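Local coordinates for hypothetical zinc-type alcohol dehydrogenase-like protein in PRE5-FET4 intergenic region (Saccharomyces cerevisiae, PDB 1PIW) that reduces a broad range of aromatic and aliphatic aldehydes to primary alcohols with NADPH, as a homodimeric, zinc-dependent medium-chain alcohol dehydrogenase, at residues A[51-57]-A[277-281]; A[241-247]-A[265-271]. Residues are numbered along the deposited sequence.

Interaction 1: A[51-57]-A[277-281]; sequences HCAAGHW and IPEQH. With NAP (NADP nicotinamide-adenine-dinucleotide phosphate), chain E.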
loop_
_atom_site.group_PDB
_atom_site.type_symbol
_atom_site.label_atom_id
_atom_site.label_comp_id
_atom_site.label_asym_id
_atom_site.label_seq_id
_atom_site.Cartn_x
_atom_site.Cartn_y
_atom_site.Cartn_z
ATOM N N HIS A 51 -16.092 20.477 6.170
ATOM C CA HIS A 51 -15.261 20.053 7.294
ATOM C C HIS A 51 -14.593 21.247 7.946
ATOM O O HIS A 51 -14.604 21.408 9.168
ATOM C CB HIS A 51 -14.155 19.118 6.815
ATOM C CG HIS A 51 -14.629 17.767 6.383
ATOM N ND1 HIS A 51 -14.941 16.767 7.278
ATOM C CD2 HIS A 51 -14.807 17.240 5.149
ATOM C CE1 HIS A 51 -15.286 15.680 6.614
ATOM N NE2 HIS A 51 -15.213 15.941 5.321
ATOM N N CYS A 52 -13.993 22.077 7.102
ATOM C CA CYS A 52 -13.279 23.251 7.550
ATOM C C CYS A 52 -14.176 24.269 8.244
ATOM O O CYS A 52 -13.916 24.654 9.387
ATOM C CB CYS A 52 -12.584 23.897 6.358
ATOM S SG CYS A 52 -11.216 24.947 6.810
ATOM N N ALA A 53 -15.231 24.703 7.561
ATOM C CA ALA A 53 -16.143 25.701 8.116
ATOM C C ALA A 53 -16.807 25.229 9.403
ATOM O O ALA A 53 -17.004 25.997 10.337
ATOM C CB ALA A 53 -17.196 26.071 7.080
ATOM N N ALA A 54 -17.145 23.951 9.441
ATOM C CA ALA A 54 -17.778 23.374 10.607
ATOM C C ALA A 54 -16.762 23.197 11.712
ATOM O O ALA A 54 -17.088 22.726 12.796
ATOM C CB ALA A 54 -18.374 22.050 10.252
ATOM N N GLY A 55 -15.520 23.566 11.434
ATOM C CA GLY A 55 -14.475 23.432 12.430
ATOM C C GLY A 55 -14.059 22.001 12.715
ATOM O O GLY A 55 -13.500 21.725 13.773
ATOM N N HIS A 56 -14.323 21.094 11.778
ATOM C CA HIS A 56 -13.967 19.683 11.941
ATOM C C HIS A 56 -12.476 19.462 11.941
ATOM O O HIS A 56 -11.993 18.471 12.475
ATOM C CB HIS A 56 -14.557 18.846 10.817
ATOM C CG HIS A 56 -16.019 18.603 10.961
ATOM N ND1 HIS A 56 -16.839 19.435 11.688
ATOM C CD2 HIS A 56 -16.815 17.630 10.461
ATOM C CE1 HIS A 56 -18.080 18.984 11.634
ATOM N NE2 HIS A 56 -18.091 17.891 10.896
ATOM N N TRP A 57 -11.748 20.388 11.333
ATOM C CA TRP A 57 -10.306 20.261 11.239
ATOM C C TRP A 57 -9.539 21.026 12.292
ATOM O O TRP A 57 -8.304 21.060 12.269
ATOM C CB TRP A 57 -9.844 20.705 9.862
ATOM C CG TRP A 57 -10.194 19.733 8.789
ATOM C CD1 TRP A 57 -10.514 18.407 8.943
ATOM C CD2 TRP A 57 -10.174 19.982 7.384
ATOM N NE1 TRP A 57 -10.689 17.818 7.714
ATOM C CE2 TRP A 57 -10.485 18.759 6.737
ATOM C CE3 TRP A 57 -9.919 21.121 6.603
ATOM C CZ2 TRP A 57 -10.548 18.641 5.344
ATOM C CZ3 TRP A 57 -9.980 21.005 5.218
ATOM C CH2 TRP A 57 -10.293 19.770 4.603
ATOM N N ILE A 277 -10.256 12.692 4.328
ATOM C CA ILE A 277 -9.675 13.369 5.471
ATOM C C ILE A 277 -10.860 13.708 6.390
ATOM O O ILE A 277 -11.416 14.811 6.350
ATOM C CB ILE A 277 -8.968 14.649 5.006
ATOM C CG1 ILE A 277 -7.997 14.297 3.875
ATOM C CG2 ILE A 277 -8.275 15.331 6.179
ATOM C CD1 ILE A 277 -7.449 15.497 3.139
ATOM N N PRO A 278 -11.268 12.743 7.227
ATOM C CA PRO A 278 -12.384 12.879 8.167
ATOM C C PRO A 278 -12.129 13.828 9.330
ATOM O O PRO A 278 -11.033 14.384 9.466
ATOM C CB PRO A 278 -12.599 11.447 8.640
ATOM C CG PRO A 278 -11.201 10.914 8.672
ATOM C CD PRO A 278 -10.628 11.421 7.363
ATOM N N GLU A 279 -13.153 14.007 10.164
ATOM C CA GLU A 279 -13.032 14.876 11.325
ATOM C C GLU A 279 -11.708 14.521 12.001
ATOM O O GLU A 279 -11.247 13.378 11.932
ATOM C CB GLU A 279 -14.200 14.656 12.310
ATOM C CG GLU A 279 -14.130 13.348 13.132
ATOM C CD GLU A 279 -15.197 13.251 14.236
ATOM O OE1 GLU A 279 -16.406 13.155 13.909
ATOM O OE2 GLU A 279 -14.821 13.268 15.433
ATOM N N GLN A 280 -11.096 15.509 12.637
ATOM C CA GLN A 280 -9.832 15.316 13.327
ATOM C C GLN A 280 -9.898 14.144 14.305
ATOM O O GLN A 280 -8.869 13.605 14.705
ATOM C CB GLN A 280 -9.491 16.581 14.093
ATOM C CG GLN A 280 -10.425 16.807 15.250
ATOM C CD GLN A 280 -10.435 18.230 15.708
ATOM O OE1 GLN A 280 -9.383 18.819 15.940
ATOM N NE2 GLN A 280 -11.631 18.802 15.851
ATOM N N HIS A 281 -11.107 13.754 14.692
ATOM C CA HIS A 281 -11.284 12.655 15.638
ATOM C C HIS A 281 -11.676 11.344 14.975
ATOM O O HIS A 281 -12.794 10.856 15.160
ATOM C CB HIS A 281 -12.334 13.026 16.692
ATOM C CG HIS A 281 -11.984 14.246 17.482
ATOM N ND1 HIS A 281 -10.886 14.303 18.311
ATOM C CD2 HIS A 281 -12.560 15.471 17.534
ATOM C CE1 HIS A 281 -10.797 15.510 18.839
ATOM N NE2 HIS A 281 -11.801 16.239 18.382
HETATM P PA NAP E . -19.359 14.654 -0.409
HETATM O O1A NAP E . -19.064 15.243 0.848
HETATM O O2A NAP E . -20.251 15.240 -1.506
HETATM O O5B NAP E . -19.901 13.175 -0.137
HETATM C C5B NAP E . -19.090 12.269 0.659
HETATM C C4B NAP E . -19.732 10.916 0.303
HETATM O O4B NAP E . -18.989 9.837 1.039
HETATM C C3B NAP E . -21.200 10.701 0.766
HETATM O O3B NAP E . -22.066 11.091 -0.311
HETATM C C2B NAP E . -21.238 9.225 1.111
HETATM O O2B NAP E . -21.412 8.365 -0.009
HETATM C C1B NAP E . -19.857 8.973 1.776
HETATM N N9A NAP E . -19.955 9.185 3.248
HETATM C C8A NAP E . -20.318 10.270 4.027
HETATM N N7A NAP E . -20.284 10.045 5.336
HETATM C C5A NAP E . -19.871 8.723 5.426
HETATM C C6A NAP E . -19.651 7.912 6.565
HETATM N N6A NAP E . -19.803 8.266 7.850
HETATM N N1A NAP E . -19.229 6.595 6.351
HETATM C C2A NAP E . -19.035 6.109 5.050
HETATM N N3A NAP E . -19.243 6.879 3.905
HETATM C C4A NAP E . -19.661 8.186 4.142
HETATM O O3 NAP E . -18.036 14.306 -1.180
HETATM P PN NAP E . -16.610 14.940 -1.234
HETATM O O1N NAP E . -16.682 16.404 -1.258
HETATM O O2N NAP E . -15.961 14.285 -2.378
HETATM O O5D NAP E . -15.991 14.482 0.128
HETATM C C5D NAP E . -14.856 15.212 0.604
HETATM C C4D NAP E . -13.957 14.261 1.308
HETATM O O4D NAP E . -12.765 14.132 0.495
HETATM C C3D NAP E . -13.492 14.813 2.678
HETATM O O3D NAP E . -13.420 13.787 3.686
HETATM C C2D NAP E . -12.158 15.446 2.353
HETATM O O2D NAP E . -11.296 15.511 3.460
HETATM C C1D NAP E . -11.609 14.577 1.280
HETATM P P2B NAP E . -22.317 7.042 0.017
HETATM O O1X NAP E . -21.437 5.955 0.604
HETATM O O2X NAP E . -23.424 7.454 0.913
HETATM O O3X NAP E . -22.660 6.770 -1.412
#

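Interaction 2: A[241-247]-A[265-271]; sequences FDTFDLI and AMKVGGR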
loop_
_atom_site.group_PDB
_atom_site.type_symbol
_atom_site.label_atom_id
_atom_site.label_comp_id
_atom_site.label_asym_id
_atom_site.label_seq_id
_atom_site.Cartn_x
_atom_site.Cartn_y
_atom_site.Cartn_z
ATOM N N PHE A 241 -14.583 -11.305 -3.702
ATOM C CA PHE A 241 -13.236 -11.816 -3.527
ATOM C C PHE A 241 -12.413 -11.772 -4.821
ATOM O O PHE A 241 -12.924 -12.075 -5.897
ATOM C CB PHE A 241 -13.340 -13.258 -3.026
ATOM C CG PHE A 241 -12.021 -13.913 -2.782
ATOM C CD1 PHE A 241 -11.429 -13.863 -1.525
ATOM C CD2 PHE A 241 -11.359 -14.576 -3.818
ATOM C CE1 PHE A 241 -10.195 -14.461 -1.299
ATOM C CE2 PHE A 241 -10.126 -15.177 -3.605
ATOM C CZ PHE A 241 -9.541 -15.122 -2.344
ATOM N N ASP A 242 -11.146 -11.381 -4.693
ATOM C CA ASP A 242 -10.183 -11.314 -5.800
ATOM C C ASP A 242 -10.694 -10.731 -7.125
ATOM O O ASP A 242 -10.564 -11.362 -8.179
ATOM C CB ASP A 242 -9.603 -12.718 -6.049
ATOM C CG ASP A 242 -8.348 -12.699 -6.917
ATOM O OD1 ASP A 242 -7.302 -12.198 -6.456
ATOM O OD2 ASP A 242 -8.404 -13.192 -8.061
ATOM N N THR A 243 -11.240 -9.520 -7.086
ATOM C CA THR A 243 -11.755 -8.899 -8.306
ATOM C C THR A 243 -11.171 -7.525 -8.674
ATOM O O THR A 243 -10.974 -7.225 -9.854
ATOM C CB THR A 243 -13.284 -8.743 -8.231
ATOM O OG1 THR A 243 -13.754 -8.063 -9.402
ATOM C CG2 THR A 243 -13.666 -7.931 -7.017
ATOM N N PHE A 244 -10.894 -6.706 -7.663
ATOM C CA PHE A 244 -10.392 -5.344 -7.866
ATOM C C PHE A 244 -8.898 -5.111 -7.954
ATOM O O PHE A 244 -8.124 -5.626 -7.149
ATOM C CB PHE A 244 -10.934 -4.429 -6.765
ATOM C CG PHE A 244 -12.419 -4.298 -6.773
ATOM C CD1 PHE A 244 -13.061 -3.632 -7.809
ATOM C CD2 PHE A 244 -13.179 -4.868 -5.764
ATOM C CE1 PHE A 244 -14.433 -3.540 -7.843
ATOM C CE2 PHE A 244 -14.554 -4.780 -5.789
ATOM C CZ PHE A 244 -15.184 -4.112 -6.834
ATOM N N ASP A 245 -8.507 -4.302 -8.931
ATOM C CA ASP A 245 -7.110 -3.942 -9.106
ATOM C C ASP A 245 -6.821 -2.763 -8.193
ATOM O O ASP A 245 -5.805 -2.725 -7.496
ATOM C CB ASP A 245 -6.829 -3.493 -10.536
ATOM C CG ASP A 245 -6.687 -4.639 -11.481
ATOM O OD1 ASP A 245 -6.086 -5.650 -11.064
ATOM O OD2 ASP A 245 -7.154 -4.522 -12.636
ATOM N N LEU A 246 -7.738 -1.803 -8.203
ATOM C CA LEU A 246 -7.601 -0.588 -7.422
ATOM C C LEU A 246 -8.944 -0.131 -6.865
ATOM O O LEU A 246 -9.963 -0.223 -7.542
ATOM C CB LEU A 246 -7.036 0.500 -8.324
ATOM C CG LEU A 246 -7.204 1.935 -7.859
ATOM C CD1 LEU A 246 -6.177 2.215 -6.797
ATOM C CD2 LEU A 246 -7.039 2.880 -9.027
ATOM N N ILE A 247 -8.938 0.351 -5.628
ATOM C CA ILE A 247 -10.148 0.862 -4.997
ATOM C C ILE A 247 -9.795 2.210 -4.384
ATOM O O ILE A 247 -8.796 2.330 -3.673
ATOM C CB ILE A 247 -10.660 -0.062 -3.875
ATOM C CG1 ILE A 247 -11.364 -1.269 -4.469
ATOM C CG2 ILE A 247 -11.626 0.684 -2.978
ATOM C CD1 ILE A 247 -11.983 -2.165 -3.420
ATOM N N ALA A 265 -11.676 -8.393 -1.721
ATOM C CA ALA A 265 -12.086 -8.134 -3.095
ATOM C C ALA A 265 -10.926 -7.666 -3.945
ATOM O O ALA A 265 -11.089 -7.432 -5.150
ATOM C CB ALA A 265 -13.174 -7.094 -3.129
ATOM N N MET A 266 -9.758 -7.527 -3.318
ATOM C CA MET A 266 -8.558 -7.058 -4.011
ATOM C C MET A 266 -7.729 -8.182 -4.618
ATOM O O MET A 266 -7.420 -9.180 -3.960
ATOM C CB MET A 266 -7.680 -6.243 -3.054
ATOM C CG MET A 266 -8.374 -5.048 -2.436
ATOM S SD MET A 266 -9.098 -3.990 -3.703
ATOM C CE MET A 266 -7.634 -3.333 -4.489
ATOM N N LYS A 267 -7.370 -8.009 -5.884
ATOM C CA LYS A 267 -6.560 -8.996 -6.579
ATOM C C LYS A 267 -5.199 -9.035 -5.912
ATOM O O LYS A 267 -4.854 -8.152 -5.134
ATOM C CB LYS A 267 -6.406 -8.616 -8.057
ATOM C CG LYS A 267 -7.675 -8.781 -8.885
ATOM C CD LYS A 267 -7.559 -8.098 -10.237
ATOM C CE LYS A 267 -6.419 -8.672 -11.065
ATOM N NZ LYS A 267 -6.263 -8.008 -12.402
ATOM N N VAL A 268 -4.421 -10.066 -6.198
ATOM C CA VAL A 268 -3.100 -10.129 -5.606
ATOM C C VAL A 268 -2.323 -8.984 -6.228
ATOM O O VAL A 268 -2.166 -8.920 -7.446
ATOM C CB VAL A 268 -2.396 -11.462 -5.911
ATOM C CG1 VAL A 268 -1.032 -11.494 -5.247
ATOM C CG2 VAL A 268 -3.241 -12.616 -5.407
ATOM N N GLY A 269 -1.869 -8.068 -5.383
ATOM C CA GLY A 269 -1.120 -6.929 -5.864
ATOM C C GLY A 269 -2.028 -5.731 -5.980
ATOM O O GLY A 269 -1.600 -4.645 -6.371
ATOM N N GLY A 270 -3.294 -5.936 -5.638
ATOM C CA GLY A 270 -4.264 -4.856 -5.709
ATOM C C GLY A 270 -3.911 -3.744 -4.747
ATOM O O GLY A 270 -3.139 -3.951 -3.803
ATOM N N ARG A 271 -4.480 -2.565 -4.964
ATOM C CA ARG A 271 -4.172 -1.443 -4.097
ATOM C C ARG A 271 -5.389 -0.641 -3.665
ATOM O O ARG A 271 -6.271 -0.320 -4.467
ATOM C CB ARG A 271 -3.175 -0.503 -4.782
ATOM C CG ARG A 271 -1.962 -1.184 -5.401
ATOM C CD ARG A 271 -1.008 -0.144 -5.964
ATOM N NE ARG A 271 -0.002 -0.715 -6.853
ATOM C CZ ARG A 271 0.914 -0.001 -7.505
ATOM N NH1 ARG A 271 0.964 1.318 -7.368
ATOM N NH2 ARG A 271 1.774 -0.602 -8.314
#

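Interaction 1: A[51-57]-A[277-281]
Trp-57 loses more surface than any other residue in this contact. Its CA-to-CB bond points away from 277-281, but its ring reaches back, so that NE1 faces the backbone of that loop. Trp-57 NE1 gives a weak hydrogen bond of 3.4 Å to Ile-277 O, which lies near the plane of the indole, at its edge. The six-membered ring also packs on the isoleucine: Trp-57 CZ2 is 4.1 Å from Ile-277 CG2. Gln-280 is next in buried area. Gln-280 N donates to His-56 O at 3.1 Å and a nearly straight angle. This is the stronger of the two hydrogen bonds between the segments. The chain reaches His-56 through a Schellman motif that ends helix 47-53. Gly-55 has the positive phi there, and His-56 N bonds back to His-51 O at 2.6 Å. The side chain of His-56 lies beside Glu-279, with His-56 CD2 4.4 Å from Glu-279 CB. Ile-277 is the link to the cofactor. Ile-277 O accepts a hydrogen bond from NAP O2D at 3.0 Å and a weak one from NAP O3D at 3.5 Å. Ile-277 O also lies over one face of the His-51 ring, 4.0 Å from His-51 CE1. His-51 NE2 is 3.2 Å from NAP O3D, and both His-51 and Ile-277 are known NADP-binding residues. Outside the segments, Pro-278 packs on Pro-288 of the second subunit. One carbonyl thus serves both the indole and the ribose, so the GroES-like and nucleotide-binding parts of the chain meet where the cofactor sits.

Interaction 2: A[241-247]-A[265-271]
A salt bridge joins Asp-245 OD1 to Lys-267 NZ at 2.7 Å. The other oxygen of this aspartate, OD2, accepts from the backbone N of Lys-182. Five backbone hydrogen bonds also cross between the segments. Ala-265 O takes two of them, from Thr-243 N at 2.9 Å and from Phe-244 N at 2.6 Å. Lys-267 N then donates to Phe-244 O at 2.8 Å. Further on, Arg-271 N donates to Asp-245 O at 2.9 Å, and Ile-247 N to Arg-271 O at 3.0 Å. These bonds set two parallel bridges, Phe-244 with Met-266 and Leu-246 with Arg-271. Between them the chain 265-271 makes a type II turn from Lys-267 to Gly-270, closed by Gly-270 N to Lys-267 O at 2.8 Å. Gly-269 has backbone angles that call for glycine. Gly-270 sits tight against the partner, its CA 3.2 Å from Asp-245 O. Phe-244 and Met-266 point to the same face, and Ala-265 and Ile-247 add to the packing there. Phe-244 CD2 is 3.4 Å from Ala-265 CB. Met-266 SD touches Phe-244 CB at 3.6 Å and Ile-247 CD1 at 3.4 Å. Tyr-207 meets the Phe-244 ring edge-to-face. Asp-242 OD1 lies 3.3 Å from Lys-267 CA, and its salt-bridge partner is Arg-105 of the second subunit. Corners at 245 and 268-269 separate the two bridges. The Leu-246 with Arg-271 bridge, where strands 244-249 and 270-274 pair, belongs to the six-stranded parallel sheet of the Rossmann fold, which binds NADP in this enzyme.

In the fold
Both contacts are partly buried. They do not touch: their centres are about 30 Å apart and their nearest atoms about 13 Å. They hold no common element, but the loop with 277-281 follows strand 270-274, which interaction 2 pairs with strand 244-249. Interaction 2 joins segments close in sequence. It has five backbone bonds, interrupted by a turn, a salt bridge and a larger buried area. Interaction 1 bridges distant parts of the chain with few bonds, one weak, and the cofactor takes part directly. In interaction 2 the cofactor is not in contact: the side chain of Ile-247 is about 12 Å away. Each reaches the second subunit, through apolar packing in interaction 1 and charge plus packing in interaction 2.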